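Local coordinates for protein cellobiose 2-epimerase (Ruminococcus albus, PDB 3VW5) that interconverts cellobiose and 4-O-beta-D-glucosyl-D-mannose by reversibly epimerizing the unmodified disaccharide, as a cellobiose 2-epimerase, at residues Leu119-Arg124 with Tyr189-Lys194; Ile53-Ser58 with Cys371-Gly376; His243-Thr248 with Val311-Ala316; Gly46-Ser51 with Gly367-Pro372. The protein carries 2 engineered substitutions. All coordinates share one frame; numbering follows the deposited sequence.

Contact 1. Residues Leu119-Arg124 with Tyr189-Lys194; sequences LSSYYR and YTELYK
The guanidinium of Arg124 has CG of Lys194 over one face, 3.6 Å above the plane and shifted toward the rim, while Glu191 OE1 sits at its edge, nearly in plane. The carboxylate of Glu191 is turned 78° from the guanidinium, so the two flat groups meet almost at right angles. Arg124 NH1 makes a salt bridge of 2.9 Å to Glu191 OE1, arriving on the syn side but tilted out of the carboxylate plane. From the opposite face of that plane, Ser121 OG donates to the same Glu191 OE1 over 2.7 Å. Two donors thus grip one oxygen, and both probably help to keep the carboxylate negative. Ser121 OG is also met by Asn59 ND2, which ties this cluster to helix 47-64. The Glu191 chain leaves with CG anti to the backbone N (chi1 -171°) and bends at chi2, and this brings its carboxylate across to helix 109-126.

Helices 109-126 and 179-196 are neighbours in the inner ring of the (alpha/alpha)6 barrel; here their axes approach to 8.7 Å and run roughly parallel, 27° apart. Ser120 and Leu192 have the nearest CA atoms of the two segments. Ser120 CB lies 3.6 Å from Glu191 CG, and its OG packs 3.4 Å from Leu192 CA and against Leu192 CG, while hydrogen bonding back to Ile116 O in its own helix. Toward the exposed end, beyond CG, Lys194 CD and CE pass across the guanidinium toward NH2. Lys194 NZ stays 4.9 Å from Arg124 NH2, two like charges whose repulsion is probably eased by Glu191 on the arginine.

Contact 2. Residues Ile53-Ser58 with Cys371-Gly376; sequences ILWFYS and CPYHNG
Pro372 meets the side chains of both Ile53 and Phe56 on the helix opposite. Its CD lies 3.7 Å from Ile53 CG1, and its CB stands over the centre of the Phe56 ring, 3.8 Å from the centroid and only 12° off the ring normal: a CH-pi contact square on the face. Phe56 CG is anti to the backbone N (chi1 166°), which carries the ring across to the proline. Trp18 of helix 2-19 also packs on Pro372, the N-cap residue of helix 373-385.

Next comes Tyr373, whose ring points its edge at the face of Trp55. The planes are 85° apart and the centroids of the tyrosine ring and the six-membered ring of Trp55 are separated by 5.8 Å, a T-shaped pair in which CD1 of Tyr373 approaches CE3 of Trp55. The tyrosine hydroxyl reaches past this pair to bond with Glu187. One turn on, Gly376 offers bare backbone: its CA lies 3.8 Å from Phe56 CE1, and the missing side chain is what lets the ring come in beside the helix.

This packing of aromatic rings, proline and glycine joins the first inner helix, 47-64, to the last, 373-385, and closes the ring of the (alpha/alpha)6 barrel.

Contact 3. Residues His243-Thr248 with Val311-Ala316; sequences HDIEAT and VGFINA
Ile245 reaches across to Gly312 with its longer branch. From CB, which is directed at the other helix, the chain continues to CG1, set anti to the backbone N (chi1 -162°) and 3.9 Å from Gly312 CA. The tip, CD1, rests over the same glycine, 3.9 Å from both its CA and its C, and then touches CE1 of the Phe313 ring at 4.2 Å. Gly312, with no side chain, exposes its backbone CA and C to the isoleucine tip; the ring of Phe313 reaches back from its own helix to flank the tip.

The contact lies between two adjacent inner helices of the (alpha/alpha)6 barrel, 241-258 and 303-318, whose axes come within 8.4 Å at an angle of 46°. Outer helix 261-281 adds Ser275 against Ile245 and Ile274 against Thr248.

One turn beyond the isoleucine the join becomes polar and is made through water. The water donates to Thr248 OG1, 2.7 Å away, and to Gly312 O, and accepts from Asn315 ND2 at 3.2 Å. Thr248 OG1 in turn donates to Ile245 O within its own helix. Asn315 is held at both ends of its amide as well, with ND2 bonded to Asp252 and OD1 receiving Arg385 of helix 373-385.

Contact 4. Residues Gly46-Ser51 with Gly367-Pro372; sequences GVILHS and GPWKCP
Leu49 and Cys371 form the close side of this contact, where the first turn of an inner helix of the (alpha/alpha)6 barrel, 47-64, faces the loop leading into the last one, 373-385. Leu49 CD1 touches Cys371 CB at 3.5 Å, with Cys371 SG farther off at 4.2 Å from that methyl. The other branch, CD2, lies 3.7 Å from Gly367 O. With CG anti to the backbone N (chi1 167°), the leucine carries its two methyls to the loop, CD1 against the cysteine and both of them near Gly367 O. Gly367 to Lys370 make a type I beta turn, and the carbonyl oxygens of Gly367 and Pro368 face the helix.

The side nearer solvent is looser. Ile48 meets the turn through CG2, 3.7 Å from Pro368 O, and its CD1 only just reaches Trp369 CH2 at 4.4 Å. Both Pro368 and Trp369 are partly exposed, and no hydrogen bond joins the segments at either side. Lys370 turns away to a salt bridge with Glu348 and a cation-pi contact with Trp303. Within the first turn of the helix, Gly46 O, at the N-cap, accepts from His50 N and, from the opposite face of its plane, from His50 ND1 at 3.1 Å.

The four contacts sample three junctions of the inner ring of one (alpha/alpha)6 barrel. Contacts 2 and 4 share Cys371 and Pro372; with centres about 9 Å apart, they form one continuous seam between helix 47-64 and the last inner helix, 373-385, with the loop before it. Contacts 1 and 3 are nested within the chain loop this closes. Contact 1 joins the seam directly, Ser121 OG lying 3.2 Å from Trp55 CD1. On the other flank, Tyr373 OH and His374 CE1 of contact 2 each approach Glu246 OE2 of contact 3 to 3.5 Å. Contacts 3 and 4 have centres about 22 Å apart. The substrate pocket is probably the space these inner helices surround, as in related epimerases.

Contact 1. Residues Leu119-Arg124 with Tyr189-Lys194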
# COMPACT_ATOMS: atom_id res chain seq x y z
N LEU A 119 5.24 5.89 10.21
CA LEU A 119 5.60 6.59 11.44
C LEU A 119 4.40 6.63 12.39
O LEU A 119 4.55 6.39 13.59
CB LEU A 119 6.12 8.00 11.15
CG LEU A 119 7.53 8.06 10.52
CD1 LEU A 119 7.84 9.43 9.90
CD2 LEU A 119 8.65 7.62 11.46
N SER A 120 3.22 6.91 11.84
CA SER A 120 2.02 6.97 12.67
C SER A 120 1.83 5.65 13.35
O SER A 120 1.54 5.58 14.54
CB SER A 120 0.78 7.31 11.83
OG SER A 120 0.86 8.62 11.30
N SER A 121 2.00 4.59 12.58
CA SER A 121 1.79 3.24 13.08
C SER A 121 2.82 2.88 14.15
O SER A 121 2.50 2.21 15.12
CB SER A 121 1.87 2.25 11.93
OG SER A 121 0.62 2.17 11.29
N TYR A 122 4.05 3.32 13.96
CA TYR A 122 5.12 3.00 14.89
C TYR A 122 4.85 3.70 16.20
O TYR A 122 5.08 3.12 17.27
CB TYR A 122 6.47 3.42 14.34
CG TYR A 122 7.60 3.16 15.31
CD1 TYR A 122 7.95 1.87 15.67
CD2 TYR A 122 8.32 4.22 15.85
CE1 TYR A 122 8.97 1.65 16.55
CE2 TYR A 122 9.35 4.01 16.74
CZ TYR A 122 9.67 2.72 17.09
OH TYR A 122 10.70 2.50 17.99
N TYR A 123 4.34 4.93 16.12
CA TYR A 123 3.88 5.63 17.32
C TYR A 123 2.77 4.85 18.03
O TYR A 123 2.86 4.62 19.23
CB TYR A 123 3.44 7.07 16.99
CG TYR A 123 2.70 7.76 18.11
CD1 TYR A 123 3.35 8.11 19.31
CD2 TYR A 123 1.34 8.06 17.98
CE1 TYR A 123 2.67 8.73 20.33
CE2 TYR A 123 0.66 8.68 18.99
CZ TYR A 123 1.32 9.02 20.16
OH TYR A 123 0.63 9.64 21.17
N ARG A 124 1.73 4.45 17.31
CA ARG A 124 0.66 3.67 17.92
C ARG A 124 1.23 2.39 18.53
O ARG A 124 0.63 1.77 19.39
CB ARG A 124 -0.42 3.30 16.91
CG ARG A 124 -1.19 4.49 16.38
CD ARG A 124 -2.30 4.05 15.45
NE ARG A 124 -3.22 3.11 16.08
CZ ARG A 124 -3.64 1.97 15.54
NH1 ARG A 124 -3.20 1.59 14.34
NH2 ARG A 124 -4.49 1.20 16.22
N TYR A 189 -3.16 9.60 6.13
CA TYR A 189 -3.86 10.57 6.97
C TYR A 189 -4.86 9.88 7.88
O TYR A 189 -5.05 10.29 9.02
CB TYR A 189 -4.55 11.65 6.14
CG TYR A 189 -3.59 12.64 5.54
CD1 TYR A 189 -4.04 13.86 5.04
CD2 TYR A 189 -2.23 12.36 5.48
CE1 TYR A 189 -3.16 14.78 4.48
CE2 TYR A 189 -1.33 13.27 4.93
CZ TYR A 189 -1.80 14.48 4.42
OH TYR A 189 -0.92 15.39 3.86
N THR A 190 -5.51 8.84 7.36
CA THR A 190 -6.35 8.00 8.20
C THR A 190 -5.58 7.53 9.42
O THR A 190 -6.10 7.57 10.53
CB THR A 190 -6.88 6.77 7.44
OG1 THR A 190 -7.66 7.20 6.33
CG2 THR A 190 -7.75 5.90 8.35
N GLU A 191 -4.33 7.12 9.23
CA GLU A 191 -3.55 6.53 10.31
C GLU A 191 -3.07 7.61 11.28
O GLU A 191 -3.01 7.38 12.47
CB GLU A 191 -2.37 5.70 9.76
CG GLU A 191 -1.61 4.86 10.79
CD GLU A 191 -2.42 3.67 11.33
OE1 GLU A 191 -1.87 2.89 12.15
OE2 GLU A 191 -3.60 3.51 10.93
N LEU A 192 -2.71 8.78 10.75
CA LEU A 192 -2.29 9.91 11.57
C LEU A 192 -3.44 10.38 12.43
O LEU A 192 -3.25 10.82 13.54
CB LEU A 192 -1.84 11.08 10.70
CG LEU A 192 -0.57 11.83 11.11
CD1 LEU A 192 -0.59 13.27 10.58
CD2 LEU A 192 -0.35 11.79 12.62
N TYR A 193 -4.66 10.29 11.90
CA TYR A 193 -5.81 10.75 12.66
C TYR A 193 -6.16 9.72 13.73
O TYR A 193 -6.46 10.07 14.86
CB TYR A 193 -7.00 11.02 11.73
CG TYR A 193 -8.21 11.55 12.45
CD1 TYR A 193 -8.36 12.92 12.70
CD2 TYR A 193 -9.20 10.70 12.89
CE1 TYR A 193 -9.45 13.41 13.36
CE2 TYR A 193 -10.31 11.17 13.56
CZ TYR A 193 -10.44 12.54 13.79
OH TYR A 193 -11.55 13.01 14.46
N LYS A 194 -6.11 8.45 13.35
CA LYS A 194 -6.29 7.36 14.30
C LYS A 194 -5.32 7.54 15.47
O LYS A 194 -5.69 7.35 16.62
CB LYS A 194 -6.04 6.02 13.60
CG LYS A 194 -6.03 4.80 14.51
CD LYS A 194 -6.85 3.68 13.89
CE LYS A 194 -7.92 3.16 14.86
NZ LYS A 194 -8.86 2.20 14.20

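Contact 2. Residues Ile53-Ser58 with Cys371-Gly376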
# COMPACT_ATOMS: atom_id res chain seq x y z
N ILE A 53 8.15 -1.83 5.49
CA ILE A 53 8.64 -2.72 6.52
C ILE A 53 8.30 -2.15 7.91
O ILE A 53 7.72 -2.86 8.75
CB ILE A 53 10.14 -2.99 6.36
CG1 ILE A 53 10.36 -3.74 5.06
CG2 ILE A 53 10.70 -3.79 7.53
CD1 ILE A 53 11.81 -3.78 4.58
N LEU A 54 8.62 -0.87 8.13
CA LEU A 54 8.26 -0.18 9.39
C LEU A 54 6.78 -0.32 9.67
O LEU A 54 6.38 -0.73 10.77
CB LEU A 54 8.67 1.29 9.36
CG LEU A 54 8.31 2.12 10.61
CD1 LEU A 54 8.67 1.40 11.91
CD2 LEU A 54 8.90 3.52 10.61
N TRP A 55 5.94 -0.03 8.69
CA TRP A 55 4.52 -0.21 8.89
C TRP A 55 4.20 -1.65 9.29
O TRP A 55 3.37 -1.91 10.17
CB TRP A 55 3.68 0.19 7.66
CG TRP A 55 2.22 -0.05 7.94
CD1 TRP A 55 1.34 0.84 8.49
CD2 TRP A 55 1.49 -1.28 7.76
NE1 TRP A 55 0.10 0.25 8.63
CE2 TRP A 55 0.17 -1.05 8.20
CE3 TRP A 55 1.83 -2.54 7.26
CZ2 TRP A 55 -0.81 -2.04 8.16
CZ3 TRP A 55 0.85 -3.52 7.22
CH2 TRP A 55 -0.44 -3.27 7.67
N PHE A 56 4.85 -2.59 8.62
CA PHE A 56 4.55 -4.00 8.78
C PHE A 56 4.90 -4.52 10.16
O PHE A 56 4.09 -5.20 10.80
CB PHE A 56 5.30 -4.81 7.74
CG PHE A 56 5.32 -6.28 8.04
CD1 PHE A 56 4.19 -7.04 7.83
CD2 PHE A 56 6.46 -6.88 8.53
CE1 PHE A 56 4.20 -8.38 8.09
CE2 PHE A 56 6.47 -8.23 8.79
CZ PHE A 56 5.34 -8.99 8.57
N TYR A 57 6.11 -4.22 10.61
CA TYR A 57 6.50 -4.70 11.93
C TYR A 57 5.69 -4.02 13.00
O TYR A 57 5.19 -4.69 13.92
CB TYR A 57 8.00 -4.55 12.16
CG TYR A 57 8.79 -5.69 11.56
CD1 TYR A 57 8.55 -7.00 11.96
CD2 TYR A 57 9.76 -5.46 10.60
CE1 TYR A 57 9.26 -8.05 11.43
CE2 TYR A 57 10.48 -6.50 10.06
CZ TYR A 57 10.23 -7.80 10.47
OH TYR A 57 10.94 -8.84 9.93
N SER A 58 5.54 -2.71 12.88
CA SER A 58 4.72 -1.99 13.86
C SER A 58 3.34 -2.66 13.99
O SER A 58 2.86 -2.88 15.10
CB SER A 58 4.62 -0.49 13.53
OG SER A 58 5.90 0.11 13.34
N CYS A 371 7.50 -5.75 -0.96
CA CYS A 371 7.78 -5.68 0.48
C CYS A 371 6.76 -6.52 1.26
O CYS A 371 5.95 -7.22 0.65
CB CYS A 371 7.73 -4.22 0.96
SG CYS A 371 7.18 -3.04 -0.30
N PRO A 372 6.79 -6.47 2.62
CA PRO A 372 5.82 -7.28 3.38
C PRO A 372 4.49 -6.59 3.64
O PRO A 372 3.66 -7.14 4.35
CB PRO A 372 6.55 -7.53 4.71
CG PRO A 372 7.44 -6.39 4.87
CD PRO A 372 7.83 -5.90 3.49
N TYR A 373 4.29 -5.42 3.06
CA TYR A 373 3.16 -4.57 3.42
C TYR A 373 1.81 -5.08 2.91
O TYR A 373 0.90 -5.35 3.70
CB TYR A 373 3.47 -3.12 3.02
CG TYR A 373 2.33 -2.29 2.48
CD1 TYR A 373 1.32 -1.81 3.32
CD2 TYR A 373 2.29 -1.91 1.14
CE1 TYR A 373 0.30 -1.02 2.82
CE2 TYR A 373 1.28 -1.12 0.63
CZ TYR A 373 0.28 -0.68 1.47
OH TYR A 373 -0.73 0.11 0.97
N HIS A 374 1.68 -5.25 1.59
CA HIS A 374 0.42 -5.76 1.04
C HIS A 374 0.00 -7.13 1.59
O HIS A 374 -1.15 -7.32 2.01
CB HIS A 374 0.45 -5.78 -0.49
CG HIS A 374 0.29 -4.44 -1.13
ND1 HIS A 374 -0.90 -3.74 -1.10
CD2 HIS A 374 1.16 -3.66 -1.82
CE1 HIS A 374 -0.75 -2.59 -1.75
NE2 HIS A 374 0.49 -2.53 -2.20
N ASN A 375 0.92 -8.09 1.59
CA ASN A 375 0.55 -9.44 2.01
C ASN A 375 0.48 -9.57 3.53
O ASN A 375 -0.40 -10.27 4.07
CB ASN A 375 1.43 -10.52 1.35
CG ASN A 375 2.89 -10.29 1.58
OD1 ASN A 375 3.27 -9.32 2.25
ND2 ASN A 375 3.73 -11.17 1.05
N GLY A 376 1.40 -8.87 4.21
CA GLY A 376 1.31 -8.64 5.65
C GLY A 376 -0.02 -8.04 6.08
O GLY A 376 -0.70 -8.55 6.97

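Contact 3. Residues His243-Thr248 with Val311-Ala316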
# COMPACT_ATOMS: atom_id res chain seq x y z
N HIS A 243 -6.12 -1.54 -7.54
CA HIS A 243 -6.39 -0.29 -6.83
C HIS A 243 -7.87 -0.10 -6.52
O HIS A 243 -8.22 0.47 -5.50
CB HIS A 243 -5.84 0.90 -7.59
CG HIS A 243 -4.35 0.96 -7.60
ND1 HIS A 243 -3.60 0.63 -8.70
CD2 HIS A 243 -3.47 1.32 -6.64
CE1 HIS A 243 -2.32 0.79 -8.43
NE2 HIS A 243 -2.21 1.20 -7.18
N ASP A 244 -8.74 -0.59 -7.40
CA ASP A 244 -10.16 -0.44 -7.17
C ASP A 244 -10.60 -1.14 -5.90
O ASP A 244 -11.17 -0.52 -5.00
CB ASP A 244 -10.96 -0.96 -8.36
CG ASP A 244 -11.21 0.11 -9.40
OD1 ASP A 244 -12.31 0.10 -10.00
OD2 ASP A 244 -10.32 0.96 -9.62
N ILE A 245 -10.32 -2.43 -5.82
CA ILE A 245 -10.71 -3.23 -4.68
C ILE A 245 -10.00 -2.78 -3.39
O ILE A 245 -10.57 -2.85 -2.30
CB ILE A 245 -10.53 -4.77 -4.95
CG1 ILE A 245 -11.34 -5.60 -3.95
CG2 ILE A 245 -9.06 -5.15 -4.93
CD1 ILE A 245 -12.78 -5.12 -3.77
N GLU A 246 -8.77 -2.31 -3.51
CA GLU A 246 -8.04 -1.76 -2.37
C GLU A 246 -8.68 -0.46 -1.86
O GLU A 246 -8.88 -0.28 -0.65
CB GLU A 246 -6.59 -1.50 -2.75
CG GLU A 246 -5.72 -1.07 -1.59
CD GLU A 246 -4.35 -0.63 -2.05
OE1 GLU A 246 -4.14 -0.48 -3.27
OE2 GLU A 246 -3.47 -0.44 -1.18
N ALA A 247 -8.98 0.44 -2.78
CA ALA A 247 -9.60 1.71 -2.43
C ALA A 247 -10.91 1.51 -1.66
O ALA A 247 -11.20 2.27 -0.74
CB ALA A 247 -9.81 2.57 -3.66
N THR A 248 -11.68 0.49 -2.02
CA THR A 248 -12.98 0.28 -1.36
C THR A 248 -12.86 0.13 0.15
O THR A 248 -13.55 0.82 0.89
CB THR A 248 -13.76 -0.92 -1.91
OG1 THR A 248 -13.04 -2.14 -1.67
CG2 THR A 248 -14.03 -0.72 -3.41
N VAL A 311 -8.95 -8.79 1.32
CA VAL A 311 -9.47 -7.80 2.26
C VAL A 311 -10.74 -7.11 1.73
O VAL A 311 -11.75 -7.03 2.42
CB VAL A 311 -8.45 -6.71 2.57
CG1 VAL A 311 -9.02 -5.74 3.61
CG2 VAL A 311 -7.15 -7.31 3.06
N GLY A 312 -10.68 -6.59 0.50
CA GLY A 312 -11.78 -5.82 -0.06
C GLY A 312 -13.08 -6.60 -0.16
O GLY A 312 -14.16 -6.06 0.05
N PHE A 313 -12.97 -7.88 -0.50
CA PHE A 313 -14.12 -8.76 -0.59
C PHE A 313 -14.74 -9.06 0.79
O PHE A 313 -15.96 -9.14 0.93
CB PHE A 313 -13.75 -10.06 -1.29
CG PHE A 313 -13.66 -9.93 -2.79
CD1 PHE A 313 -14.41 -8.97 -3.47
CD2 PHE A 313 -12.82 -10.78 -3.52
CE1 PHE A 313 -14.34 -8.86 -4.84
CE2 PHE A 313 -12.74 -10.67 -4.89
CZ PHE A 313 -13.50 -9.70 -5.56
N ILE A 314 -13.88 -9.26 1.79
CA ILE A 314 -14.33 -9.51 3.15
C ILE A 314 -15.04 -8.27 3.68
O ILE A 314 -16.13 -8.35 4.24
CB ILE A 314 -13.17 -9.91 4.07
CG1 ILE A 314 -12.68 -11.32 3.69
CG2 ILE A 314 -13.58 -9.84 5.55
CD1 ILE A 314 -11.52 -11.82 4.51
N ASN A 315 -14.40 -7.12 3.46
CA ASN A 315 -14.99 -5.83 3.77
C ASN A 315 -16.35 -5.62 3.11
O ASN A 315 -17.28 -5.08 3.72
CB ASN A 315 -14.03 -4.71 3.36
CG ASN A 315 -14.50 -3.35 3.81
OD1 ASN A 315 -14.35 -2.99 4.98
ND2 ASN A 315 -15.08 -2.58 2.90
N ALA A 316 -16.46 -6.05 1.85
CA ALA A 316 -17.72 -5.90 1.12
C ALA A 316 -18.80 -6.78 1.75
O ALA A 316 -19.96 -6.36 1.85
CB ALA A 316 -17.54 -6.23 -0.36
O HOH W 1 -14.55 -3.64 -0.08

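Contact 4. Residues Gly46-Ser51 with Gly367-Pro372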
# COMPACT_ATOMS: atom_id res chain seq x y z
N GLY A 46 15.44 1.24 -0.99
CA GLY A 46 14.38 2.20 -1.29
C GLY A 46 13.66 2.61 -0.02
O GLY A 46 13.45 1.79 0.88
N VAL A 47 13.26 3.88 0.06
CA VAL A 47 12.65 4.35 1.29
C VAL A 47 11.18 3.93 1.42
O VAL A 47 10.70 3.67 2.53
CB VAL A 47 12.90 5.86 1.56
CG1 VAL A 47 14.00 6.40 0.64
CG2 VAL A 47 11.63 6.67 1.48
N ILE A 48 10.47 3.82 0.30
CA ILE A 48 9.13 3.23 0.33
C ILE A 48 9.16 1.79 0.89
O ILE A 48 8.26 1.37 1.60
CB ILE A 48 8.43 3.28 -1.04
CG1 ILE A 48 7.24 4.23 -0.99
CG2 ILE A 48 7.93 1.92 -1.44
CD1 ILE A 48 6.84 4.75 -2.34
N LEU A 49 10.22 1.06 0.56
CA LEU A 49 10.41 -0.28 1.05
C LEU A 49 10.57 -0.27 2.57
O LEU A 49 9.95 -1.07 3.27
CB LEU A 49 11.63 -0.93 0.37
CG LEU A 49 12.20 -2.23 0.94
CD1 LEU A 49 11.14 -3.31 0.99
CD2 LEU A 49 13.41 -2.70 0.16
N HIS A 50 11.40 0.63 3.08
CA HIS A 50 11.62 0.73 4.51
C HIS A 50 10.40 1.24 5.26
O HIS A 50 10.11 0.77 6.36
CB HIS A 50 12.85 1.56 4.82
CG HIS A 50 14.12 0.79 4.64
ND1 HIS A 50 14.63 0.48 3.40
CD2 HIS A 50 14.95 0.21 5.54
CE1 HIS A 50 15.73 -0.22 3.54
NE2 HIS A 50 15.95 -0.40 4.83
N SER A 51 9.66 2.16 4.67
CA SER A 51 8.45 2.59 5.34
C SER A 51 7.46 1.44 5.44
O SER A 51 6.79 1.28 6.45
CB SER A 51 7.85 3.79 4.64
OG SER A 51 8.75 4.87 4.71
N GLY A 367 12.35 -6.04 -3.49
CA GLY A 367 12.99 -4.88 -4.10
C GLY A 367 12.27 -3.60 -3.73
O GLY A 367 11.40 -3.60 -2.86
N PRO A 368 12.60 -2.50 -4.42
CA PRO A 368 11.99 -1.20 -4.11
C PRO A 368 10.47 -1.23 -4.16
O PRO A 368 9.83 -0.51 -3.41
CB PRO A 368 12.56 -0.28 -5.20
CG PRO A 368 13.81 -0.93 -5.62
CD PRO A 368 13.51 -2.41 -5.58
N TRP A 369 9.90 -2.09 -4.99
CA TRP A 369 8.44 -2.14 -5.13
C TRP A 369 7.75 -3.39 -4.55
O TRP A 369 6.53 -3.50 -4.60
CB TRP A 369 8.03 -1.91 -6.58
CG TRP A 369 8.09 -0.48 -6.97
CD1 TRP A 369 9.03 0.11 -7.76
CD2 TRP A 369 7.17 0.56 -6.59
NE1 TRP A 369 8.75 1.45 -7.92
CE2 TRP A 369 7.61 1.75 -7.21
CE3 TRP A 369 6.01 0.60 -5.79
CZ2 TRP A 369 6.94 2.98 -7.05
CZ3 TRP A 369 5.34 1.82 -5.63
CH2 TRP A 369 5.81 2.99 -6.26
N LYS A 370 8.52 -4.31 -3.98
CA LYS A 370 7.92 -5.49 -3.34
C LYS A 370 8.44 -5.70 -1.90
O LYS A 370 9.65 -5.82 -1.67
CB LYS A 370 8.12 -6.74 -4.19
CG LYS A 370 7.41 -7.95 -3.65
CD LYS A 370 7.40 -9.08 -4.65
CE LYS A 370 6.64 -10.28 -4.11
NZ LYS A 370 7.35 -10.91 -2.98
N CYS A 371 7.50 -5.75 -0.96
CA CYS A 371 7.78 -5.68 0.48
C CYS A 371 6.76 -6.52 1.26
O CYS A 371 5.95 -7.22 0.65
CB CYS A 371 7.73 -4.22 0.96
SG CYS A 371 7.18 -3.04 -0.30
N PRO A 372 6.79 -6.47 2.62
CA PRO A 372 5.82 -7.28 3.38
C PRO A 372 4.49 -6.59 3.64
O PRO A 372 3.66 -7.14 4.35
CB PRO A 372 6.55 -7.53 4.71
CG PRO A 372 7.44 -6.39 4.87
CD PRO A 372 7.83 -5.90 3.49